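Long-range contacts in beta-galactosidase (Trichoderma reesei, PDB 3OG2), which probably hydrolyses terminal non-reducing beta-D-galactose residues in beta-D-galactosides, as a family 35 glycoside hydrolase: residues 655-660 and 971-976; 903-908 and 938-943; 921-926 and 945-950. One frame throughout, in Å; residues are numbered along the deposited sequence.

Contact 1: 655-660 and 971-976; sequences PELTKL and PGLALK
L657 reaches across to segment 971-976 and carries most of this contact. Its CD1 rests on the backbone, 3.6 Å from A974 C, and also meets L973 CG at 3.9 Å, while L657 CG lies 4.0 Å from L975 CB, the two side chains crossing at about a right angle. On one flank P655 CD touches L975 CD2 at 4.2 Å; on the other, T658 CG2 approaches L973 O. L975 has CG anti to its backbone N (chi1 -172°), and chi2, 66°, then turns CD2 to P655.

Two waters supply the polar link between the backbones. Water 1 donates to P655 O and accepts from L657 N and from L975 N (2.9 Å); water 2 accepts from T658 N and donates to L973 O (2.9 Å). The short 3-10 turn 657-659, with K659 N bonded to E656 O, presents L657 to the strand. An alanine at L657 would probably open a gap beside L973 and L975, since the branched end that fills it would be lost.

L657 also packs on F906 of strand 900-908 and L891 of strand 883-894, where P655 joins it. The loop before strand 663-666 thus runs along the edge of strand 973-977, whose other edge pairs with strand 900-908.

Contact 2: 903-908 and 938-943; sequences PLSFVF and QTEFPV. With NAG (2-acetamido-2-deoxy-beta-D-glucopyranose), chain C.
L904 O accepts a hydrogen bond from V943 N, and water 3 joins L904 N to V943 O. S905 OG, set between the backbone N and the carbonyl carbon (chi1 50°), donates to E940 OE2 at 2.7 Å, meeting the carboxylate on its anti side and 34° out of its plane. E940 reaches this hydroxyl with an extended chain, and K978 is a second, long and weak ionic partner of OE2.

F906 and F941 form an antiparallel hydrogen-bonded pair between strands 900-908 and 940-943, with F906 N to F941 O at 2.9 Å and F941 N to F906 O at 2.8 Å. The F906 ring turns an edge to V943, CD1 lying 3.8 Å from CG2. V907 points to the same face as S905 and E940, and its CG2 packs on E940 CG at 3.8 Å. F908 N donates to T939 O at 2.9 Å, and its ring meets that of F941 obliquely, planes at 75°, with F908 CD1 3.7 Å from F941 CE1. Q938 CG lies above one face of the F941 ring, offset toward the rim, and Q938 NE2 donates to E940 O. Next to this end, T939 CG2 lies 3.9 Å from O7 of a glycan NAG.

The phenylalanines fill the space between two facing antiparallel sheets, a beta-sandwich core: F906 and F941 pack on L921 of strand 917-923, F941 on Y931 of strand 926-932, and F908 stacks with Y931. On its other edge, strand 900-908 pairs with strand 973-977.

Contact 3: 921-926 and 945-950; sequences LYVNGF and EGILDY
I947 and F926 meet through torsions that aim a methyl at a ring: chi1 -63° sets I947 CG1 anti to the carbonyl carbon and chi2 -60° swings CD1 over the ring, while F926 CG is likewise anti to its own carbonyl carbon. I947 CD1 sits over the centre of the F926 ring, 3.7 Å from its centroid, a CH-pi contact made by a single methyl. The other branch, CG2, lies 4.1 Å from V923 CG1. V923 CG1 in turn meets L948 CD2 at 3.6 Å.

The polar side of the contact is N924. Its ND2 donates to I947 O at 2.9 Å with an N-H...O angle of 166°, and the bond lies in both the amide plane and the carbonyl plane. N924 OD1 accepts from W955 N; the amide is therefore held at both ends and its rotation fixed. N954 OD1 takes both N924 ND2 and D949 N, a second polar tie between the two segments.

The type I' turn V923-F926 places N924 and F926 on the same hairpin end. A directional amide bond and apolar packing together join this end to the loop 945-950, with I947 O given a partner by N924.

The three contacts lie in one all-beta region, layered around strand 900-908. Contacts 1 and 2 share its sheet, their centres 11 Å apart: A974 O and V907 N are 2.8 Å apart, as are K976 N and S905 O, both probable hydrogen bonds. Contact 3 reaches contact 2 from the opposing sheet, centres 12 Å apart, with F941 CB 3.7 Å from L921 CD2 and F906 CE1 3.9 Å from V923 CG2, so the apolar face of contact 2 is common ground. Contacts 1 and 3 do not touch, their nearest atoms about 6 Å apart. All three lie away from the galactose-binding residues; the NAG beside contact 2 belongs to an attached glycan.

Contact 1: 655-660 and 971-976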
ATOM      1  N   PRO A 655      -3.376 -26.020  12.930  1.00 23.80           N
ATOM      2  CA  PRO A 655      -2.568 -27.233  12.776  1.00 21.64           C
ATOM      3  C   PRO A 655      -1.076 -26.887  12.778  1.00 17.34           C
ATOM      4  O   PRO A 655      -0.680 -25.809  12.335  1.00 20.95           O
ATOM      5  CB  PRO A 655      -2.962 -27.764  11.399  1.00 24.07           C
ATOM      6  CG  PRO A 655      -4.212 -27.075  11.035  1.00 27.16           C
ATOM      7  CD  PRO A 655      -4.238 -25.766  11.749  1.00 26.33           C
ATOM      8  N   GLU A 656      -0.301 -27.832  13.298  1.00 17.71           N
ATOM      9  CA  GLU A 656       1.147 -27.874  13.200  1.00 18.14           C
ATOM     10  C   GLU A 656       1.620 -28.265  11.800  1.00 17.65           C
ATOM     11  O   GLU A 656       1.364 -29.380  11.341  1.00 21.33           O
ATOM     12  CB  GLU A 656       1.706 -28.893  14.213  1.00 20.72           C
ATOM     13  CG  GLU A 656       1.382 -28.525  15.645  1.00 36.03           C
ATOM     14  CD  GLU A 656       1.933 -29.540  16.634  1.00 50.29           C
ATOM     15  OE1 GLU A 656       1.124 -30.213  17.328  1.00 80.43           O
ATOM     16  OE2 GLU A 656       3.188 -29.605  16.665  1.00 62.97           O
ATOM     17  N   LEU A 657       2.315 -27.383  11.092  1.00 15.47           N
ATOM     18  CA  LEU A 657       2.759 -27.715   9.735  1.00 16.28           C
ATOM     19  C   LEU A 657       3.737 -28.889   9.721  1.00 17.41           C
ATOM     20  O   LEU A 657       3.831 -29.644   8.758  1.00 19.77           O
ATOM     21  CB  LEU A 657       3.412 -26.481   9.085  1.00 14.37           C
ATOM     22  CG  LEU A 657       2.480 -25.265   8.952  1.00 13.12           C
ATOM     23  CD1 LEU A 657       3.214 -24.183   8.161  1.00 13.85           C
ATOM     24  CD2 LEU A 657       1.194 -25.621   8.259  1.00 15.30           C
ATOM     25  N   THR A 658       4.492 -29.046  10.769  1.00 17.91           N
ATOM     26  CA  THR A 658       5.478 -30.130  10.712  1.00 23.40           C
ATOM     27  C   THR A 658       4.805 -31.492  10.801  1.00 24.23           C
ATOM     28  O   THR A 658       5.424 -32.502  10.422  1.00 28.93           O
ATOM     29  CB  THR A 658       6.514 -30.021  11.837  1.00 23.09           C
ATOM     30  OG1 THR A 658       5.865 -30.261  13.094  1.00 32.05           O
ATOM     31  CG2 THR A 658       7.054 -28.594  11.864  1.00 44.04           C
ATOM     32  N   LYS A 659       3.562 -31.526  11.288  1.00 24.57           N
ATOM     33  CA  LYS A 659       2.836 -32.804  11.398  1.00 27.02           C
ATOM     34  C   LYS A 659       1.930 -33.084  10.192  1.00 19.53           C
ATOM     35  O   LYS A 659       1.242 -34.131  10.136  1.00 22.65           O
ATOM     36  CB  LYS A 659       2.001 -32.825  12.662  1.00 32.42           C
ATOM     37  CG  LYS A 659       2.704 -32.834  13.998  1.00 40.80           C
ATOM     38  CD  LYS A 659       4.025 -33.580  14.009  1.00 52.95           C
ATOM     39  CE  LYS A 659       4.749 -33.342  15.333  1.00 60.91           C
ATOM     40  NZ  LYS A 659       3.937 -33.872  16.472  1.00 71.78           N
ATOM     41  N   LEU A 660       1.943 -32.199   9.197  1.00 17.39           N
ATOM     42  CA  LEU A 660       1.182 -32.524   7.978  1.00 16.19           C
ATOM     43  C   LEU A 660       1.781 -33.716   7.262  1.00 16.51           C
ATOM     44  O   LEU A 660       2.903 -34.111   7.532  1.00 18.72           O
ATOM     45  CB  LEU A 660       1.089 -31.326   7.000  1.00 16.33           C
ATOM     46  CG  LEU A 660       0.430 -30.063   7.590  1.00 17.70           C
ATOM     47  CD1 LEU A 660       0.516 -28.938   6.570  1.00 18.51           C
ATOM     48  CD2 LEU A 660      -1.008 -30.289   8.050  1.00 19.62           C
ATOM     49  N   PRO A 971      14.721 -25.106   8.609  1.00 14.40           N
ATOM     50  CA  PRO A 971      14.927 -25.451  10.047  1.00 15.06           C
ATOM     51  C   PRO A 971      13.626 -25.505  10.829  1.00 15.67           C
ATOM     52  O   PRO A 971      13.505 -26.257  11.814  1.00 20.25           O
ATOM     53  CB  PRO A 971      15.830 -24.325  10.550  1.00 19.73           C
ATOM     54  CG  PRO A 971      16.437 -23.743   9.315  1.00 20.46           C
ATOM     55  CD  PRO A 971      15.333 -23.816   8.262  1.00 18.43           C
ATOM     56  N   GLY A 972      12.625 -24.701  10.453  1.00 16.39           N
ATOM     57  CA  GLY A 972      11.343 -24.737  11.165  1.00 15.33           C
ATOM     58  C   GLY A 972      10.373 -23.983  10.271  1.00 15.00           C
ATOM     59  O   GLY A 972      10.769 -23.053   9.550  1.00 14.39           O
ATOM     60  N   LEU A 973       9.117 -24.424  10.299  1.00 16.21           N
ATOM     61  CA  LEU A 973       8.090 -23.806   9.463  1.00 14.70           C
ATOM     62  C   LEU A 973       6.781 -23.933  10.239  1.00 14.97           C
ATOM     63  O   LEU A 973       6.418 -25.047  10.634  1.00 18.23           O
ATOM     64  CB  LEU A 973       8.018 -24.515   8.121  1.00 17.29           C
ATOM     65  CG  LEU A 973       6.970 -23.962   7.149  1.00 19.75           C
ATOM     66  CD1 LEU A 973       7.339 -22.539   6.760  1.00 19.33           C
ATOM     67  CD2 LEU A 973       6.879 -24.897   5.951  1.00 25.39           C
ATOM     68  N   ALA A 974       6.116 -22.815  10.542  1.00 13.62           N
ATOM     69  CA  ALA A 974       4.969 -22.863  11.394  1.00 13.38           C
ATOM     70  C   ALA A 974       3.908 -21.914  10.868  1.00 11.80           C
ATOM     71  O   ALA A 974       4.212 -20.916  10.231  1.00 14.40           O
ATOM     72  CB  ALA A 974       5.385 -22.483  12.815  1.00 18.26           C
ATOM     73  N   LEU A 975       2.667 -22.230  11.134  1.00 13.25           N
ATOM     74  CA  LEU A 975       1.550 -21.342  10.892  1.00 13.75           C
ATOM     75  C   LEU A 975       1.372 -20.493  12.119  1.00 17.30           C
ATOM     76  O   LEU A 975       1.265 -21.076  13.205  1.00 25.26           O
ATOM     77  CB  LEU A 975       0.405 -22.280  10.527  1.00 19.80           C
ATOM     78  CG  LEU A 975      -0.879 -21.704  10.034  1.00 19.80           C
ATOM     79  CD1 LEU A 975      -0.610 -21.028   8.683  1.00 19.03           C
ATOM     80  CD2 LEU A 975      -1.944 -22.783   9.947  1.00 19.94           C
ATOM     81  N   LYS A 976       1.323 -19.206  11.991  1.00 14.99           N
ATOM     82  CA  LYS A 976       1.102 -18.281  13.106  1.00 14.56           C
ATOM     83  C   LYS A 976      -0.218 -17.545  12.927  1.00 11.53           C
ATOM     84  O   LYS A 976      -0.607 -17.150  11.815  1.00 13.53           O
ATOM     85  CB  LYS A 976       2.268 -17.268  13.241  1.00 16.61           C
ATOM     86  CG  LYS A 976       3.529 -18.089  13.519  1.00 26.89           C
ATOM     87  CD  LYS A 976       3.480 -18.806  14.862  1.00 39.43           C
ATOM     88  CE  LYS A 976       4.862 -19.259  15.289  1.00 38.85           C
ATOM     89  NZ  LYS A 976       4.988 -19.496  16.751  1.00 51.00           N
TER
HETATM   90  O   HOH W   1       2.196 -24.710  12.520  1.00 19.30           O
HETATM   91  O   HOH W   2       4.928 -26.518  12.610  1.00 28.56           O

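Contact 2: 903-908 and 938-943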
ATOM      1  N   PRO A 903      -5.950 -13.306  11.263  1.00 10.49           N
ATOM      2  CA  PRO A 903      -4.842 -13.295  10.310  1.00 10.62           C
ATOM      3  C   PRO A 903      -3.868 -14.460  10.490  1.00  9.12           C
ATOM      4  O   PRO A 903      -3.446 -14.734  11.595  1.00 11.00           O
ATOM      5  CB  PRO A 903      -4.149 -11.964  10.615  1.00 15.33           C
ATOM      6  CG  PRO A 903      -5.226 -11.123  11.227  1.00 16.99           C
ATOM      7  CD  PRO A 903      -6.017 -12.087  12.092  1.00 15.04           C
ATOM      8  N   LEU A 904      -3.539 -15.108   9.363  1.00  8.94           N
ATOM      9  CA  LEU A 904      -2.616 -16.259   9.378  1.00  9.52           C
ATOM     10  C   LEU A 904      -1.373 -15.968   8.576  1.00  8.83           C
ATOM     11  O   LEU A 904      -1.445 -15.259   7.543  1.00  9.65           O
ATOM     12  CB  LEU A 904      -3.296 -17.498   8.782  1.00 11.15           C
ATOM     13  CG  LEU A 904      -4.424 -18.047   9.685  1.00 11.93           C
ATOM     14  CD1 LEU A 904      -5.053 -19.255   8.972  1.00 14.11           C
ATOM     15  CD2 LEU A 904      -3.927 -18.417  11.069  1.00 14.84           C
ATOM     16  N   SER A 905      -0.229 -16.531   8.990  1.00 10.38           N
ATOM     17  CA  SER A 905       0.985 -16.321   8.229  1.00  9.48           C
ATOM     18  C   SER A 905       1.867 -17.535   8.381  1.00  9.62           C
ATOM     19  O   SER A 905       1.681 -18.315   9.329  1.00 11.73           O
ATOM     20  CB  SER A 905       1.787 -15.113   8.750  1.00 10.38           C
ATOM     21  OG  SER A 905       1.919 -15.251  10.155  1.00 12.50           O
ATOM     22  N   PHE A 906       2.748 -17.718   7.455  1.00  9.80           N
ATOM     23  CA  PHE A 906       3.690 -18.835   7.431  1.00  8.87           C
ATOM     24  C   PHE A 906       5.052 -18.329   7.863  1.00  9.39           C
ATOM     25  O   PHE A 906       5.531 -17.384   7.271  1.00 10.60           O
ATOM     26  CB  PHE A 906       3.787 -19.480   6.052  1.00 10.51           C
ATOM     27  CG  PHE A 906       2.489 -20.153   5.645  1.00 10.66           C
ATOM     28  CD1 PHE A 906       1.457 -19.396   5.121  1.00 11.77           C
ATOM     29  CD2 PHE A 906       2.346 -21.520   5.797  1.00 12.37           C
ATOM     30  CE1 PHE A 906       0.252 -20.011   4.774  1.00 12.05           C
ATOM     31  CE2 PHE A 906       1.134 -22.128   5.459  1.00 12.81           C
ATOM     32  CZ  PHE A 906       0.107 -21.372   4.941  1.00 13.06           C
ATOM     33  N   VAL A 907       5.651 -18.972   8.883  1.00  9.81           N
ATOM     34  CA  VAL A 907       6.900 -18.426   9.428  1.00 10.85           C
ATOM     35  C   VAL A 907       8.050 -19.401   9.267  1.00 10.83           C
ATOM     36  O   VAL A 907       7.929 -20.545   9.787  1.00 13.74           O
ATOM     37  CB  VAL A 907       6.801 -18.065  10.924  1.00 12.20           C
ATOM     38  CG1 VAL A 907       8.100 -17.510  11.494  1.00 14.48           C
ATOM     39  CG2 VAL A 907       5.696 -17.019  11.076  1.00 15.66           C
ATOM     40  N   PHE A 908       9.119 -18.998   8.621  1.00 11.62           N
ATOM     41  CA  PHE A 908      10.322 -19.785   8.474  1.00 11.23           C
ATOM     42  C   PHE A 908      11.261 -19.418   9.638  1.00 12.58           C
ATOM     43  O   PHE A 908      11.453 -18.237   9.930  1.00 14.02           O
ATOM     44  CB  PHE A 908      11.011 -19.370   7.157  1.00 11.90           C
ATOM     45  CG  PHE A 908      10.340 -19.891   5.891  1.00 12.81           C
ATOM     46  CD1 PHE A 908       9.172 -19.318   5.390  1.00 14.26           C
ATOM     47  CD2 PHE A 908      10.835 -20.960   5.162  1.00 13.54           C
ATOM     48  CE1 PHE A 908       8.562 -19.799   4.221  1.00 15.44           C
ATOM     49  CE2 PHE A 908      10.277 -21.441   4.004  1.00 14.91           C
ATOM     50  CZ  PHE A 908       9.136 -20.854   3.519  1.00 15.28           C
ATOM     51  N   GLN A 938      12.734 -11.157   5.043  1.00  9.08           N
ATOM     52  CA  GLN A 938      11.406 -11.710   5.418  1.00  8.92           C
ATOM     53  C   GLN A 938      11.419 -13.156   5.903  1.00  9.28           C
ATOM     54  O   GLN A 938      11.933 -14.023   5.188  1.00  9.60           O
ATOM     55  CB  GLN A 938      10.474 -11.564   4.198  1.00  8.77           C
ATOM     56  CG  GLN A 938       9.016 -11.915   4.573  1.00  9.23           C
ATOM     57  CD  GLN A 938       8.037 -11.503   3.508  1.00  7.54           C
ATOM     58  OE1 GLN A 938       8.402 -11.123   2.365  1.00  8.47           O
ATOM     59  NE2 GLN A 938       6.753 -11.565   3.855  1.00  7.94           N
ATOM     60  N   THR A 939      10.826 -13.380   7.063  1.00  9.26           N
ATOM     61  CA  THR A 939      10.664 -14.743   7.579  1.00  9.97           C
ATOM     62  C   THR A 939       9.194 -15.087   7.766  1.00  9.49           C
ATOM     63  O   THR A 939       8.834 -16.255   7.839  1.00 11.58           O
ATOM     64  CB  THR A 939      11.359 -14.923   8.946  1.00 11.21           C
ATOM     65  OG1 THR A 939      10.945 -13.856   9.840  1.00 13.52           O
ATOM     66  CG2 THR A 939      12.887 -14.882   8.823  1.00 14.12           C
ATOM     67  N   GLU A 940       8.308 -14.074   7.840  1.00  9.09           N
ATOM     68  CA  GLU A 940       6.875 -14.289   8.109  1.00  9.53           C
ATOM     69  C   GLU A 940       6.099 -13.846   6.888  1.00  8.78           C
ATOM     70  O   GLU A 940       6.222 -12.666   6.448  1.00  9.53           O
ATOM     71  CB  GLU A 940       6.494 -13.514   9.364  1.00 11.72           C
ATOM     72  CG  GLU A 940       4.974 -13.548   9.605  1.00 13.65           C
ATOM     73  CD  GLU A 940       4.585 -13.176  11.003  1.00 17.83           C
ATOM     74  OE1 GLU A 940       5.435 -12.863  11.858  1.00 25.19           O
ATOM     75  OE2 GLU A 940       3.361 -13.208  11.282  1.00 19.93           O
ATOM     76  N   PHE A 941       5.294 -14.744   6.326  1.00  8.70           N
ATOM     77  CA  PHE A 941       4.590 -14.589   5.047  1.00  8.22           C
ATOM     78  C   PHE A 941       3.093 -14.631   5.268  1.00  8.11           C
ATOM     79  O   PHE A 941       2.541 -15.737   5.364  1.00  8.62           O
ATOM     80  CB  PHE A 941       5.020 -15.713   4.050  1.00  7.86           C
ATOM     81  CG  PHE A 941       6.488 -15.515   3.690  1.00  8.25           C
ATOM     82  CD1 PHE A 941       7.512 -16.027   4.450  1.00  9.53           C
ATOM     83  CD2 PHE A 941       6.820 -14.761   2.536  1.00  8.70           C
ATOM     84  CE1 PHE A 941       8.868 -15.844   4.088  1.00  9.95           C
ATOM     85  CE2 PHE A 941       8.161 -14.604   2.153  1.00  8.26           C
ATOM     86  CZ  PHE A 941       9.172 -15.120   2.928  1.00  9.89           C
ATOM     87  N   PRO A 942       2.433 -13.488   5.402  1.00  7.70           N
ATOM     88  CA  PRO A 942       0.964 -13.508   5.620  1.00  8.29           C
ATOM     89  C   PRO A 942       0.286 -13.929   4.333  1.00  7.74           C
ATOM     90  O   PRO A 942       0.766 -13.620   3.206  1.00  9.22           O
ATOM     91  CB  PRO A 942       0.620 -12.043   5.897  1.00  9.59           C
ATOM     92  CG  PRO A 942       1.724 -11.272   5.259  1.00 12.92           C
ATOM     93  CD  PRO A 942       2.963 -12.119   5.391  1.00  8.87           C
ATOM     94  N   VAL A 943      -0.827 -14.626   4.450  1.00  7.96           N
ATOM     95  CA  VAL A 943      -1.644 -15.065   3.314  1.00  7.84           C
ATOM     96  C   VAL A 943      -3.071 -14.756   3.671  1.00  8.24           C
ATOM     97  O   VAL A 943      -3.482 -15.214   4.726  1.00  9.62           O
ATOM     98  CB  VAL A 943      -1.428 -16.544   2.970  1.00  7.99           C
ATOM     99  CG1 VAL A 943      -2.277 -16.894   1.759  1.00 10.69           C
ATOM    100  CG2 VAL A 943       0.071 -16.790   2.729  1.00  8.90           C
TER
HETATM  101  C1  NAG C   1      19.152 -15.369   8.236  1.00 14.32           C
HETATM  102  C2  NAG C   1      18.748 -14.086   7.489  1.00 12.47           C
HETATM  103  C3  NAG C   1      19.969 -13.594   6.699  1.00 12.84           C
HETATM  104  C4  NAG C   1      21.170 -13.369   7.630  1.00 15.89           C
HETATM  105  C5  NAG C   1      21.399 -14.631   8.496  1.00 19.25           C
HETATM  106  C6  NAG C   1      22.473 -14.404   9.555  1.00 28.12           C
HETATM  107  C7  NAG C   1      16.437 -14.020   6.693  1.00 11.36           C
HETATM  108  C8  NAG C   1      15.404 -14.731   5.831  1.00 13.42           C
HETATM  109  N2  NAG C   1      17.681 -14.441   6.541  1.00 11.95           N
HETATM  110  O3  NAG C   1      19.617 -12.408   6.007  1.00 14.69           O
HETATM  111  O4  NAG C   1      22.327 -13.217   6.824  1.00 16.81           O
HETATM  112  O5  NAG C   1      20.200 -15.029   9.128  1.00 16.61           O
HETATM  113  O6  NAG C   1      22.788 -15.697  10.113  1.00 37.15           O
HETATM  114  O7  NAG C   1      16.119 -13.167   7.503  1.00 16.04           O
HETATM  115  O   HOH W   3      -4.931 -14.626   6.948  1.00 10.40           O

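Contact 3: 921-926 and 945-950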
ATOM      1  N   LEU A 921       6.900 -20.220  -1.551  1.00  7.95           N
ATOM      2  CA  LEU A 921       5.712 -20.633  -0.799  1.00  7.88           C
ATOM      3  C   LEU A 921       4.488 -20.558  -1.721  1.00  7.79           C
ATOM      4  O   LEU A 921       4.268 -19.484  -2.306  1.00  8.82           O
ATOM      5  CB  LEU A 921       5.526 -19.717   0.423  1.00  9.30           C
ATOM      6  CG  LEU A 921       4.238 -19.945   1.201  1.00  9.99           C
ATOM      7  CD1 LEU A 921       4.218 -21.300   1.922  1.00 12.54           C
ATOM      8  CD2 LEU A 921       4.103 -18.808   2.227  1.00 11.90           C
ATOM      9  N   TYR A 922       3.713 -21.604  -1.846  1.00  8.54           N
ATOM     10  CA  TYR A 922       2.479 -21.605  -2.598  1.00  8.36           C
ATOM     11  C   TYR A 922       1.333 -21.949  -1.674  1.00  8.11           C
ATOM     12  O   TYR A 922       1.461 -22.814  -0.803  1.00  9.24           O
ATOM     13  CB  TYR A 922       2.571 -22.624  -3.696  1.00 10.21           C
ATOM     14  CG  TYR A 922       3.340 -22.178  -4.910  1.00 11.92           C
ATOM     15  CD1 TYR A 922       2.566 -21.602  -5.926  1.00 14.95           C
ATOM     16  CD2 TYR A 922       4.692 -22.317  -5.161  1.00 15.79           C
ATOM     17  CE1 TYR A 922       3.002 -21.129  -7.137  1.00 16.89           C
ATOM     18  CE2 TYR A 922       5.158 -21.815  -6.424  1.00 16.11           C
ATOM     19  CZ  TYR A 922       4.356 -21.241  -7.361  1.00 19.31           C
ATOM     20  OH  TYR A 922       4.810 -20.789  -8.614  1.00 23.12           O
ATOM     21  N   VAL A 923       0.247 -21.248  -1.864  1.00  8.41           N
ATOM     22  CA  VAL A 923      -1.002 -21.552  -1.139  1.00  8.66           C
ATOM     23  C   VAL A 923      -2.129 -21.649  -2.160  1.00  7.08           C
ATOM     24  O   VAL A 923      -2.442 -20.646  -2.807  1.00  7.95           O
ATOM     25  CB  VAL A 923      -1.307 -20.515  -0.072  1.00  8.88           C
ATOM     26  CG1 VAL A 923      -2.661 -20.873   0.569  1.00 10.21           C
ATOM     27  CG2 VAL A 923      -0.164 -20.458   0.938  1.00 10.73           C
ATOM     28  N   ASN A 924      -2.739 -22.793  -2.324  1.00  8.39           N
ATOM     29  CA  ASN A 924      -3.797 -23.042  -3.273  1.00  8.29           C
ATOM     30  C   ASN A 924      -3.449 -22.507  -4.648  1.00  8.74           C
ATOM     31  O   ASN A 924      -4.257 -21.946  -5.384  1.00  9.38           O
ATOM     32  CB  ASN A 924      -5.123 -22.429  -2.770  1.00  8.97           C
ATOM     33  CG  ASN A 924      -5.574 -23.160  -1.512  1.00 10.51           C
ATOM     34  OD1 ASN A 924      -5.394 -24.379  -1.403  1.00 11.09           O
ATOM     35  ND2 ASN A 924      -6.147 -22.464  -0.550  1.00 11.55           N
ATOM     36  N   GLY A 925      -2.186 -22.759  -4.993  1.00  8.91           N
ATOM     37  CA  GLY A 925      -1.685 -22.457  -6.336  1.00  9.74           C
ATOM     38  C   GLY A 925      -1.139 -21.033  -6.490  1.00  8.59           C
ATOM     39  O   GLY A 925      -0.477 -20.767  -7.507  1.00  9.40           O
ATOM     40  N   PHE A 926      -1.418 -20.144  -5.546  1.00  8.60           N
ATOM     41  CA  PHE A 926      -0.878 -18.782  -5.581  1.00  7.38           C
ATOM     42  C   PHE A 926       0.492 -18.718  -4.936  1.00  6.88           C
ATOM     43  O   PHE A 926       0.651 -19.185  -3.797  1.00  8.51           O
ATOM     44  CB  PHE A 926      -1.801 -17.854  -4.796  1.00  8.26           C
ATOM     45  CG  PHE A 926      -3.139 -17.589  -5.516  1.00  8.81           C
ATOM     46  CD1 PHE A 926      -4.222 -18.430  -5.381  1.00 10.98           C
ATOM     47  CD2 PHE A 926      -3.214 -16.441  -6.332  1.00 11.01           C
ATOM     48  CE1 PHE A 926      -5.428 -18.152  -6.044  1.00 13.18           C
ATOM     49  CE2 PHE A 926      -4.413 -16.158  -6.966  1.00 13.67           C
ATOM     50  CZ  PHE A 926      -5.492 -17.001  -6.839  1.00 14.06           C
ATOM     51  N   GLU A 945      -7.142 -14.668   4.241  1.00  9.23           N
ATOM     52  CA  GLU A 945      -8.388 -15.385   4.084  1.00  9.74           C
ATOM     53  C   GLU A 945      -8.976 -15.079   2.718  1.00  9.94           C
ATOM     54  O   GLU A 945      -8.910 -13.926   2.289  1.00 10.77           O
ATOM     55  CB  GLU A 945      -9.357 -14.937   5.204  1.00 11.14           C
ATOM     56  CG  GLU A 945     -10.637 -15.767   5.242  1.00 12.03           C
ATOM     57  CD  GLU A 945     -11.549 -15.299   6.347  1.00 12.19           C
ATOM     58  OE1 GLU A 945     -11.060 -14.689   7.338  1.00 14.07           O
ATOM     59  OE2 GLU A 945     -12.770 -15.548   6.250  1.00 14.70           O
ATOM     60  N   GLY A 946      -9.499 -16.085   2.017  1.00  9.88           N
ATOM     61  CA  GLY A 946      -9.927 -15.850   0.626  1.00 10.41           C
ATOM     62  C   GLY A 946      -8.999 -16.640  -0.246  1.00  8.54           C
ATOM     63  O   GLY A 946      -9.410 -17.496  -1.047  1.00 11.08           O
ATOM     64  N   ILE A 947      -7.698 -16.424  -0.121  1.00  8.92           N
ATOM     65  CA  ILE A 947      -6.692 -17.290  -0.714  1.00  9.55           C
ATOM     66  C   ILE A 947      -6.635 -18.591   0.136  1.00  9.55           C
ATOM     67  O   ILE A 947      -6.715 -19.664  -0.457  1.00 10.05           O
ATOM     68  CB  ILE A 947      -5.323 -16.618  -0.832  1.00  8.92           C
ATOM     69  CG1 ILE A 947      -5.358 -15.389  -1.756  1.00  9.11           C
ATOM     70  CG2 ILE A 947      -4.300 -17.637  -1.342  1.00  9.78           C
ATOM     71  CD1 ILE A 947      -5.795 -15.672  -3.195  1.00 11.74           C
ATOM     72  N   LEU A 948      -6.554 -18.423   1.447  1.00 10.21           N
ATOM     73  CA  LEU A 948      -6.806 -19.587   2.310  1.00 10.06           C
ATOM     74  C   LEU A 948      -8.291 -19.823   2.529  1.00 10.79           C
ATOM     75  O   LEU A 948      -9.061 -18.851   2.675  1.00 11.93           O
ATOM     76  CB  LEU A 948      -6.186 -19.305   3.675  1.00 11.40           C
ATOM     77  CG  LEU A 948      -4.681 -19.513   3.778  1.00 11.19           C
ATOM     78  CD1 LEU A 948      -4.119 -18.852   5.025  1.00 13.21           C
ATOM     79  CD2 LEU A 948      -4.327 -21.019   3.795  1.00 12.54           C
ATOM     80  N   ASP A 949      -8.732 -21.066   2.615  1.00 11.57           N
ATOM     81  CA  ASP A 949     -10.068 -21.487   2.939  1.00 11.78           C
ATOM     82  C   ASP A 949     -10.065 -21.849   4.417  1.00 11.13           C
ATOM     83  O   ASP A 949      -9.433 -22.835   4.835  1.00 12.11           O
ATOM     84  CB  ASP A 949     -10.465 -22.670   2.034  1.00 14.72           C
ATOM     85  CG  ASP A 949     -11.893 -23.122   2.272  1.00 16.05           C
ATOM     86  OD1 ASP A 949     -12.511 -22.725   3.284  1.00 16.16           O
ATOM     87  OD2 ASP A 949     -12.429 -23.947   1.470  1.00 21.12           O
ATOM     88  N   TYR A 950     -10.721 -21.051   5.247  1.00 11.52           N
ATOM     89  CA  TYR A 950     -10.713 -21.247   6.683  1.00 12.39           C
ATOM     90  C   TYR A 950     -11.663 -22.339   7.124  1.00 12.74           C
ATOM     91  O   TYR A 950     -11.728 -22.678   8.306  1.00 16.68           O
ATOM     92  CB  TYR A 950     -11.095 -19.928   7.413  1.00 13.01           C
ATOM     93  CG  TYR A 950      -9.916 -18.980   7.530  1.00 11.77           C
ATOM     94  CD1 TYR A 950      -8.904 -18.879   6.569  1.00 12.24           C
ATOM     95  CD2 TYR A 950      -9.843 -18.130   8.631  1.00 13.12           C
ATOM     96  CE1 TYR A 950      -7.858 -17.970   6.742  1.00 11.25           C
ATOM     97  CE2 TYR A 950      -8.806 -17.237   8.825  1.00 13.72           C
ATOM     98  CZ  TYR A 950      -7.817 -17.173   7.853  1.00 11.03           C
ATOM     99  OH  TYR A 950      -6.805 -16.282   8.049  1.00 12.90           O
TER